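Long-range contacts in secreted hemophore CSA2 (Candida albicans, PDB 4Y7S), which binds heme as a secreted hemophore, serving in the acquisition of iron from human hemoglobin during hyphal growth: residues P27-E32 with S67-A72; P10-I15 with C43-T48; N56-V61 with I96-V101. All blocks are in the same frame, centred on the assembly; numbering follows the deposited sequence.

Interaction 1 of 3, residues P27-E32 with S67-A72; sequences PKCAQE and SKCRGA
The Cys29–Cys69 disulfide, one of the four bonds made by the eight signature cysteines of the CFEM domain, carries this contact. Its sulfurs, Cys29 SG and Cys69 SG, stand 2.1 Å apart, and the torsion about the S–S bond is 116°, a right-handed twist opened somewhat beyond the usual value near 90°. The two half-cystines reach the bridge differently. Cys29 holds SG between its backbone N and its carbonyl carbon (chi1 61°), whereas in Cys69 SG lies anti to the carbonyl carbon, beside the backbone N. Both alpha-to-beta bonds point at the opposing segment, and the alpha carbons, Cys29 CA and Cys69 CA, come within 5.5 Å.

The two segments bury 243 Å² between them. Cys29 CB lies 3.4 Å from Lys68 O, and Ala30 CB touches Cys69 SG at 4.0 Å. In the helical-basket fold the bond thus ties segment 27-32 to the point where helix 55-68 ends, since Cys69 is the first residue after it to leave helical geometry. The chain then passes through Gly71, with positive phi, at the N-cap position of helix 72-87. Val74 and Phe77 of that helix pack on Cys69 and Ala30, respectively.

Farther out, the side chains of Glu32 and Lys68 cross at about a right angle on the exposed side. The lysine chain, bent at chi2, lays its methylenes against the carboxylate, with Lys68 CD 3.4 Å from Glu32 OE2. The charged atoms themselves, Glu32 OE2 and Lys68 NZ, remain 4.2 Å apart, which is too far for a salt bridge but could still give a mild attraction. Arg70 turns away from segment 27-32: its NH1 makes a weak bond to Cys69 O and another hydrogen bond to Ala66 O, bridging two carbonyls at the helix end.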
loop_
_atom_site.group_PDB
_atom_site.type_symbol
_atom_site.label_atom_id
_atom_site.label_comp_id
_atom_site.label_asym_id
_atom_site.label_seq_id
_atom_site.Cartn_x
_atom_site.Cartn_y
_atom_site.Cartn_z
ATOM N N PRO A 27 22.600 10.620 6.521
ATOM C CA PRO A 27 23.382 11.482 5.639
ATOM C C PRO A 27 22.541 12.668 5.225
ATOM O O PRO A 27 21.299 12.586 5.208
ATOM C CB PRO A 27 23.751 10.563 4.468
ATOM C CG PRO A 27 22.904 9.385 4.583
ATOM C CD PRO A 27 22.508 9.243 6.011
ATOM N N LYS A 28 23.200 13.790 4.974
ATOM C CA LYS A 28 22.494 15.037 4.685
ATOM C C LYS A 28 21.603 14.912 3.462
ATOM O O LYS A 28 20.582 15.596 3.364
ATOM C CB LYS A 28 23.483 16.202 4.503
ATOM C CG LYS A 28 24.383 16.445 5.716
ATOM C CD LYS A 28 23.581 16.512 7.028
ATOM C CE LYS A 28 24.484 16.649 8.256
ATOM N NZ LYS A 28 23.789 16.212 9.516
ATOM N N CYS A 29 21.998 14.056 2.527
ATOM C CA CYS A 29 21.236 13.901 1.302
ATOM C C CYS A 29 19.837 13.357 1.580
ATOM O O CYS A 29 18.927 13.614 0.809
ATOM C CB CYS A 29 21.962 12.993 0.315
ATOM S SG CYS A 29 22.267 11.325 0.874
ATOM N N ALA A 30 19.649 12.683 2.713
ATOM C CA ALA A 30 18.364 12.056 3.013
ATOM C C ALA A 30 17.465 12.913 3.881
ATOM O O ALA A 30 16.303 12.573 4.071
ATOM C CB ALA A 30 18.584 10.721 3.693
ATOM N N GLN A 31 17.975 14.030 4.396
ATOM C CA GLN A 31 17.183 14.835 5.327
ATOM C C GLN A 31 15.856 15.312 4.720
ATOM O O GLN A 31 14.806 15.192 5.360
ATOM C CB GLN A 31 17.984 16.025 5.833
ATOM C CG GLN A 31 19.064 15.596 6.834
ATOM C CD GLN A 31 19.822 16.768 7.437
ATOM O OE1 GLN A 31 20.360 16.660 8.532
ATOM N NE2 GLN A 31 19.859 17.890 6.729
ATOM N N GLU A 32 15.873 15.811 3.486
ATOM C CA GLU A 32 14.623 16.279 2.890
ATOM C C GLU A 32 13.650 15.124 2.674
ATOM O O GLU A 32 12.436 15.308 2.712
ATOM C CB GLU A 32 14.871 16.987 1.541
ATOM C CG GLU A 32 15.512 16.100 0.466
ATOM C CD GLU A 32 15.756 16.842 -0.869
ATOM O OE1 GLU A 32 14.790 17.374 -1.469
ATOM O OE2 GLU A 32 16.925 16.907 -1.307
ATOM N N SER A 67 16.997 8.725 -5.094
ATOM C CA SER A 67 17.224 9.770 -6.084
ATOM C C SER A 67 18.321 10.722 -5.634
ATOM O O SER A 67 19.109 11.191 -6.423
ATOM C CB SER A 67 15.940 10.559 -6.317
ATOM O OG SER A 67 14.911 9.707 -6.792
ATOM N N LYS A 68 18.336 10.998 -4.339
ATOM C CA LYS A 68 19.188 12.035 -3.766
ATOM C C LYS A 68 20.504 11.523 -3.181
ATOM O O LYS A 68 21.434 12.307 -2.972
ATOM C CB LYS A 68 18.412 12.760 -2.657
ATOM C CG LYS A 68 17.104 13.434 -3.083
ATOM C CD LYS A 68 17.292 14.671 -3.894
ATOM C CE LYS A 68 15.923 15.249 -4.284
ATOM N NZ LYS A 68 16.058 16.240 -5.386
ATOM N N CYS A 69 20.574 10.227 -2.870
ATOM C CA CYS A 69 21.747 9.630 -2.196
ATOM C C CYS A 69 22.449 8.546 -3.038
ATOM O O CYS A 69 21.796 7.835 -3.801
ATOM C CB CYS A 69 21.321 9.025 -0.842
ATOM S SG CYS A 69 20.604 10.215 0.336
ATOM N N ARG A 70 23.773 8.426 -2.892
ATOM C CA ARG A 70 24.550 7.387 -3.580
ATOM C C ARG A 70 25.472 6.663 -2.615
ATOM O O ARG A 70 25.830 7.202 -1.568
ATOM C CB ARG A 70 25.404 7.987 -4.713
ATOM C CG ARG A 70 24.630 8.737 -5.771
ATOM C CD ARG A 70 24.141 7.816 -6.874
ATOM N NE ARG A 70 23.264 8.516 -7.815
ATOM C CZ ARG A 70 21.954 8.685 -7.641
ATOM N NH1 ARG A 70 21.341 8.204 -6.555
ATOM N NH2 ARG A 70 21.248 9.341 -8.554
ATOM N N GLY A 71 25.857 5.447 -2.977
ATOM C CA GLY A 71 26.891 4.712 -2.262
ATOM C C GLY A 71 26.567 4.477 -0.800
ATOM O O GLY A 71 25.444 4.143 -0.440
ATOM N N ALA A 72 27.563 4.675 0.049
ATOM C CA ALA A 72 27.427 4.408 1.478
ATOM C C ALA A 72 26.328 5.234 2.132
ATOM O O ALA A 72 25.770 4.822 3.155
ATOM C CB ALA A 72 28.750 4.645 2.171
#

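Interaction 2 of 3, residues P10-I15 with C43-T48; sequences PKTASI and CPYWDT. With HEB (heme b/c), chain D.
Trp46 holds CG in the crowded position between its backbone N and carbonyl carbon (chi1 46°), which starts the indole toward Lys11; Lys11 in turn has CG anti to its carbonyl carbon and an extended chain beyond. The two side chains lie side by side, pointing the same way. Lys11 CG sits 3.9 Å from the centroid of the six-membered ring of Trp46, only 7° off the ring normal, a CH-pi contact over the face. Lys11 CA lies over that same face near its rim, and Pro44 CB lies over the opposite one, so the indole has Lys11 on one face and Pro44, two residues before it, on the other.

The contact belongs to the heme pocket of the CFEM domain. Asp47, the residue after Trp46, supplies the axial ligand, an uncommon choice among heme proteins: Asp47 OD2 lies 2.2 Å from the iron. Its other oxygen, OD1, accepts a bond from Cys50 N, so the N-cap of helix 48-53 and the metal ligand are one carboxylate. Trp46 CH2 approaches the porphyrin carbon CHA to 3.6 Å, while Pro44 CG meets the porphyrin carbon C2D at 3.6 Å. The extended lysine reaches a propionate, with Lys11 NZ 2.8 Å from heme O2A in a weak hydrogen bond.

At the far end of the contact, Tyr45 lies alongside Thr12. Tyr45 OH receives a bond from Ala13 N at 3.1 Å with an N-H...O angle of 158°, and it is also hydrogen-bonded to Thr12 OG1 at 3.2 Å, two grips on one hydroxyl. Ala13 O and Ile15 O lie at the edge of the tyrosine ring, in its plane, and Ala13 CB packs against CE2 of Tyr45. A water bonded to Trp46 O at 2.7 Å also reaches Pro10 O.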
loop_
_atom_site.group_PDB
_atom_site.type_symbol
_atom_site.label_atom_id
_atom_site.label_comp_id
_atom_site.label_asym_id
_atom_site.label_seq_id
_atom_site.Cartn_x
_atom_site.Cartn_y
_atom_site.Cartn_z
ATOM N N PRO A 10 6.991 8.756 22.180
ATOM C CA PRO A 10 6.465 10.092 22.484
ATOM C C PRO A 10 5.257 10.387 21.602
ATOM O O PRO A 10 5.319 10.096 20.417
ATOM C CB PRO A 10 7.633 11.026 22.148
ATOM C CG PRO A 10 8.836 10.176 22.163
ATOM C CD PRO A 10 8.392 8.823 21.718
ATOM N N LYS A 11 4.181 10.944 22.141
ATOM C CA LYS A 11 2.988 11.189 21.318
ATOM C C LYS A 11 2.972 12.595 20.696
ATOM O O LYS A 11 1.912 13.202 20.518
ATOM C CB LYS A 11 1.735 10.937 22.146
ATOM C CG LYS A 11 1.544 9.465 22.461
ATOM C CD LYS A 11 0.504 9.259 23.534
ATOM C CE LYS A 11 0.259 7.783 23.767
ATOM N NZ LYS A 11 -0.809 7.560 24.780
ATOM N N THR A 12 4.167 13.104 20.406
ATOM C CA THR A 12 4.361 14.366 19.704
ATOM C C THR A 12 5.635 14.262 18.876
ATOM O O THR A 12 6.471 13.384 19.122
ATOM C CB THR A 12 4.428 15.563 20.725
ATOM O OG1 THR A 12 4.074 16.805 20.100
ATOM C CG2 THR A 12 5.784 15.678 21.358
ATOM N N ALA A 13 5.803 15.137 17.894
ATOM C CA ALA A 13 7.031 15.114 17.102
ATOM C C ALA A 13 7.367 16.473 16.488
ATOM O O ALA A 13 6.492 17.299 16.305
ATOM C CB ALA A 13 6.927 14.062 16.014
ATOM N N SER A 14 8.649 16.699 16.193
ATOM C CA SER A 14 9.090 17.923 15.528
ATOM C C SER A 14 8.798 17.862 14.032
ATOM O O SER A 14 8.276 18.798 13.457
ATOM C CB SER A 14 10.586 18.138 15.753
ATOM O OG SER A 14 10.880 18.133 17.137
ATOM N N ILE A 15 9.161 16.744 13.415
ATOM C CA ILE A 15 8.893 16.490 12.013
ATOM C C ILE A 15 7.823 15.396 11.937
ATOM O O ILE A 15 6.669 15.655 11.626
ATOM C CB ILE A 15 10.173 16.049 11.260
ATOM C CG1 ILE A 15 11.257 17.128 11.348
ATOM C CG2 ILE A 15 9.866 15.717 9.806
ATOM C CD1 ILE A 15 12.636 16.649 10.820
ATOM N N CYS A 43 -1.687 6.915 10.005
ATOM C CA CYS A 43 -0.816 6.977 11.189
ATOM C C CYS A 43 -0.980 8.260 11.975
ATOM O O CYS A 43 -0.972 9.343 11.376
ATOM C CB CYS A 43 0.656 6.894 10.787
ATOM S SG CYS A 43 1.163 5.479 9.798
ATOM N N PRO A 44 -1.062 8.163 13.312
ATOM C CA PRO A 44 -0.750 9.395 14.027
ATOM C C PRO A 44 0.624 9.875 13.610
ATOM O O PRO A 44 1.513 9.044 13.429
ATOM C CB PRO A 44 -0.779 8.974 15.503
ATOM C CG PRO A 44 -1.578 7.738 15.537
ATOM C CD PRO A 44 -1.299 7.038 14.235
ATOM N N TYR A 45 0.807 11.178 13.442
ATOM C CA TYR A 45 2.042 11.677 12.837
ATOM C C TYR A 45 3.288 11.367 13.677
ATOM O O TYR A 45 4.404 11.327 13.149
ATOM C CB TYR A 45 1.933 13.186 12.601
ATOM C CG TYR A 45 2.270 14.088 13.785
ATOM C CD1 TYR A 45 1.397 14.236 14.852
ATOM C CD2 TYR A 45 3.453 14.806 13.809
ATOM C CE1 TYR A 45 1.700 15.074 15.931
ATOM C CE2 TYR A 45 3.771 15.650 14.883
ATOM C CZ TYR A 45 2.895 15.771 15.939
ATOM O OH TYR A 45 3.200 16.594 16.999
ATOM N N TRP A 46 3.073 11.101 14.968
ATOM C CA TRP A 46 4.164 10.813 15.916
ATOM C C TRP A 46 4.475 9.320 15.992
ATOM O O TRP A 46 5.385 8.914 16.694
ATOM C CB TRP A 46 3.799 11.318 17.322
ATOM C CG TRP A 46 2.411 10.958 17.739
ATOM C CD1 TRP A 46 1.313 11.788 17.754
ATOM C CD2 TRP A 46 1.942 9.676 18.190
ATOM N NE1 TRP A 46 0.202 11.097 18.183
ATOM C CE2 TRP A 46 0.561 9.804 18.458
ATOM C CE3 TRP A 46 2.555 8.437 18.397
ATOM C CZ2 TRP A 46 -0.214 8.736 18.920
ATOM C CZ3 TRP A 46 1.780 7.378 18.853
ATOM C CH2 TRP A 46 0.408 7.536 19.107
ATOM N N ASP A 47 3.723 8.505 15.266
ATOM C CA ASP A 47 3.770 7.062 15.430
ATOM C C ASP A 47 4.839 6.388 14.550
ATOM O O ASP A 47 4.599 6.046 13.400
ATOM C CB ASP A 47 2.387 6.517 15.123
ATOM C CG ASP A 47 2.247 5.048 15.404
ATOM O OD1 ASP A 47 3.243 4.314 15.624
ATOM O OD2 ASP A 47 1.083 4.634 15.399
ATOM N N THR A 48 6.017 6.194 15.128
ATOM C CA THR A 48 7.156 5.623 14.445
ATOM C C THR A 48 6.821 4.293 13.775
ATOM O O THR A 48 7.025 4.123 12.587
ATOM C CB THR A 48 8.311 5.426 15.436
ATOM O OG1 THR A 48 8.559 6.663 16.114
ATOM C CG2 THR A 48 9.575 4.962 14.730
HETATM FE FE HEB D . 0.267 2.704 15.968
HETATM C CHA HEB D . -0.959 4.248 18.785
HETATM C CHB HEB D . 2.920 1.518 17.831
HETATM C CHC HEB D . 1.067 0.451 13.479
HETATM C CHD HEB D . -2.609 3.379 14.267
HETATM N NA HEB D . 0.863 2.835 17.969
HETATM C C1A HEB D . 0.231 3.574 18.936
HETATM C C2A HEB D . 1.017 3.502 20.143
HETATM C C3A HEB D . 2.090 2.745 19.885
HETATM C C4A HEB D . 2.012 2.308 18.505
HETATM C CMA HEB D . 3.242 2.364 20.846
HETATM C CAA HEB D . 0.646 4.188 21.485
HETATM C CBA HEB D . 0.109 3.125 22.442
HETATM C CGA HEB D . -0.148 3.708 23.813
HETATM O O1A HEB D . -0.033 2.964 24.820
HETATM O O2A HEB D . -0.471 4.911 23.908
HETATM N NB HEB D . 1.645 1.263 15.746
HETATM C C1B HEB D . 2.721 0.983 16.573
HETATM C C2B HEB D . 3.591 0.042 15.892
HETATM C C3B HEB D . 3.051 -0.217 14.700
HETATM C C4B HEB D . 1.849 0.529 14.592
HETATM C CMB HEB D . 4.911 -0.527 16.443
HETATM C CAB HEB D . 3.516 -1.134 13.553
HETATM C CBB HEB D . 4.367 -2.132 13.743
HETATM N NC HEB D . -0.610 1.995 14.230
HETATM C C1C HEB D . -0.075 1.150 13.298
HETATM C C2C HEB D . -0.899 1.124 12.102
HETATM C C3C HEB D . -1.914 1.960 12.333
HETATM C C4C HEB D . -1.750 2.506 13.668
HETATM C CMC HEB D . -0.561 0.279 10.845
HETATM C CAC HEB D . -3.110 2.340 11.442
HETATM C CBC HEB D . -3.383 1.670 10.327
HETATM N ND HEB D . -1.518 3.617 16.464
HETATM C C1D HEB D . -2.533 3.860 15.551
HETATM C C2D HEB D . -3.500 4.749 16.143
HETATM C C3D HEB D . -2.990 5.008 17.556
HETATM C C4D HEB D . -1.756 4.275 17.662
HETATM C CMD HEB D . -4.784 5.289 15.485
HETATM C CAD HEB D . -3.622 5.919 18.624
HETATM C CBD HEB D . -4.610 5.189 19.519
HETATM C CGD HEB D . -5.392 6.229 20.288
HETATM O O1D HEB D . -5.067 7.452 20.191
HETATM O O2D HEB D . -6.354 5.826 20.999
HETATM O O HOH W 1 7.225 10.258 18.094
#

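Interaction 3 of 3, residues N56-V61 with I96-V101; sequences NFTGAV and IIPASV
One hydrogen bond crosses between Thr58 and Ile96. Thr58 OG1, set between the backbone N and carbonyl carbon (chi1 67°), donates to Ile96 O at 2.7 Å. The C=O...donor angle is 130° and the hydroxyl is tilted 34° out of the carbonyl plane. This satisfies a buried polar pair.

The remaining contacts are van der Waals. Ile97 CG2 rests on Thr58 CB at 3.6 Å, where the two side chains cross obliquely. Gly59, with no side chain, admits the flank of a proline ring: Pro98 CD lies 3.8 Å from Gly59 CA. One turn on, Val101 CG2 covers the same glycine, 3.9 Å from Gly59 O. The closest alpha carbons across the segments are Gly59 CA and Ile97 CA, 5.5 Å apart.

The segment 96-101 thus leads across helix 55-68 and, with Pro98 at the N-cap position, into helix 99-110. Pro7 and Ile5 of a second subunit pack on Ile96 and Pro98, and Asn56 bonds Asp24 of a third. Within the chain, Ile96 packs on helix 48-53, and Ile97 packs on both Arg78 of helix 72-87 and Leu105 of helix 99-110.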
loop_
_atom_site.group_PDB
_atom_site.type_symbol
_atom_site.label_atom_id
_atom_site.label_comp_id
_atom_site.label_asym_id
_atom_site.label_seq_id
_atom_site.Cartn_x
_atom_site.Cartn_y
_atom_site.Cartn_z
ATOM N N ASN A 56 2.976 3.525 1.190
ATOM C CA ASN A 56 2.835 4.782 0.470
ATOM C C ASN A 56 3.752 5.839 1.098
ATOM O O ASN A 56 4.244 6.723 0.416
ATOM C CB ASN A 56 1.392 5.288 0.495
ATOM C CG ASN A 56 1.167 6.424 -0.481
ATOM O OD1 ASN A 56 1.587 6.346 -1.638
ATOM N ND2 ASN A 56 0.515 7.492 -0.023
ATOM N N PHE A 57 3.985 5.729 2.397
ATOM C CA PHE A 57 4.910 6.628 3.082
ATOM C C PHE A 57 6.376 6.178 2.932
ATOM O O PHE A 57 7.229 6.950 2.484
ATOM C CB PHE A 57 4.546 6.737 4.568
ATOM C CG PHE A 57 5.423 7.688 5.326
ATOM C CD1 PHE A 57 5.153 9.062 5.321
ATOM C CD2 PHE A 57 6.526 7.230 6.014
ATOM C CE1 PHE A 57 5.970 9.954 6.016
ATOM C CE2 PHE A 57 7.356 8.125 6.707
ATOM C CZ PHE A 57 7.072 9.484 6.704
ATOM N N THR A 58 6.681 4.933 3.294
ATOM C CA THR A 58 8.066 4.471 3.240
ATOM C C THR A 58 8.588 4.477 1.806
ATOM O O THR A 58 9.769 4.688 1.579
ATOM C CB THR A 58 8.236 3.056 3.808
ATOM O OG1 THR A 58 7.569 2.124 2.963
ATOM C CG2 THR A 58 7.698 2.966 5.240
ATOM N N GLY A 59 7.714 4.193 0.851
ATOM C CA GLY A 59 8.108 4.140 -0.553
ATOM C C GLY A 59 8.469 5.525 -1.068
ATOM O O GLY A 59 9.394 5.695 -1.863
ATOM N N ALA A 60 7.725 6.526 -0.610
ATOM C CA ALA A 60 8.024 7.895 -0.998
ATOM C C ALA A 60 9.377 8.300 -0.427
ATOM O O ALA A 60 10.196 8.891 -1.131
ATOM C CB ALA A 60 6.928 8.856 -0.514
ATOM N N VAL A 61 9.598 7.980 0.846
ATOM C CA VAL A 61 10.854 8.287 1.501
ATOM C C VAL A 61 11.977 7.549 0.771
ATOM O O VAL A 61 13.001 8.133 0.431
ATOM C CB VAL A 61 10.825 7.904 3.005
ATOM C CG1 VAL A 61 12.218 8.002 3.596
ATOM C CG2 VAL A 61 9.860 8.808 3.768
ATOM N N ILE A 96 9.452 -1.218 6.181
ATOM C CA ILE A 96 8.706 -1.996 5.197
ATOM C C ILE A 96 8.475 -1.199 3.927
ATOM O O ILE A 96 7.572 -0.377 3.869
ATOM C CB ILE A 96 7.311 -2.424 5.727
ATOM C CG1 ILE A 96 7.374 -3.006 7.154
ATOM C CG2 ILE A 96 6.664 -3.411 4.768
ATOM C CD1 ILE A 96 8.066 -4.336 7.293
ATOM N N ILE A 97 9.246 -1.501 2.887
ATOM C CA ILE A 97 9.158 -0.763 1.627
ATOM C C ILE A 97 8.751 -1.660 0.484
ATOM O O ILE A 97 8.962 -2.871 0.526
ATOM C CB ILE A 97 10.503 -0.077 1.270
ATOM C CG1 ILE A 97 11.665 -1.075 1.267
ATOM C CG2 ILE A 97 10.777 1.027 2.221
ATOM C CD1 ILE A 97 13.012 -0.461 0.824
ATOM N N PRO A 98 8.187 -1.063 -0.570
ATOM C CA PRO A 98 7.885 -1.834 -1.776
ATOM C C PRO A 98 9.139 -2.519 -2.374
ATOM O O PRO A 98 10.252 -1.996 -2.232
ATOM C CB PRO A 98 7.369 -0.774 -2.732
ATOM C CG PRO A 98 6.901 0.353 -1.863
ATOM C CD PRO A 98 7.816 0.357 -0.710
ATOM N N ALA A 99 8.969 -3.663 -3.021
ATOM C CA ALA A 99 10.105 -4.360 -3.617
ATOM C C ALA A 99 10.791 -3.508 -4.688
ATOM O O ALA A 99 12.010 -3.523 -4.803
ATOM C CB ALA A 99 9.674 -5.691 -4.202
ATOM N N SER A 100 10.007 -2.770 -5.470
ATOM C CA SER A 100 10.560 -1.893 -6.513
ATOM C C SER A 100 11.448 -0.789 -5.904
ATOM O O SER A 100 12.495 -0.434 -6.449
ATOM C CB SER A 100 9.418 -1.292 -7.325
ATOM O OG SER A 100 8.551 -0.552 -6.469
ATOM N N VAL A 101 11.038 -0.267 -4.758
ATOM C CA VAL A 101 11.823 0.759 -4.068
ATOM C C VAL A 101 13.111 0.179 -3.482
ATOM O O VAL A 101 14.181 0.803 -3.561
ATOM C CB VAL A 101 11.002 1.434 -2.945
ATOM C CG1 VAL A 101 11.880 2.372 -2.115
ATOM C CG2 VAL A 101 9.797 2.182 -3.535
#

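Overall arrangement
Interactions 1 and 3 share helix 55-68: interaction 3 uses its earlier turns and interaction 1 its last residues, with centres 16 Å apart. Interaction 2 holds the heme iron ligand and lies 23 Å from interaction 1 and 19 Å from interaction 3, centre to centre. No two contacts touch; the nearest atoms of each pair are about 6 Å apart. Interaction 3 comes near the heme without touching it: the side chain of Ile96 is about 7 Å away, and that of Thr58 is about 11 Å from that of Asp47. Interaction 1 lies away from the heme site. Along the chain, interaction 1 crosses both others, whereas interaction 2 closes before interaction 3 opens.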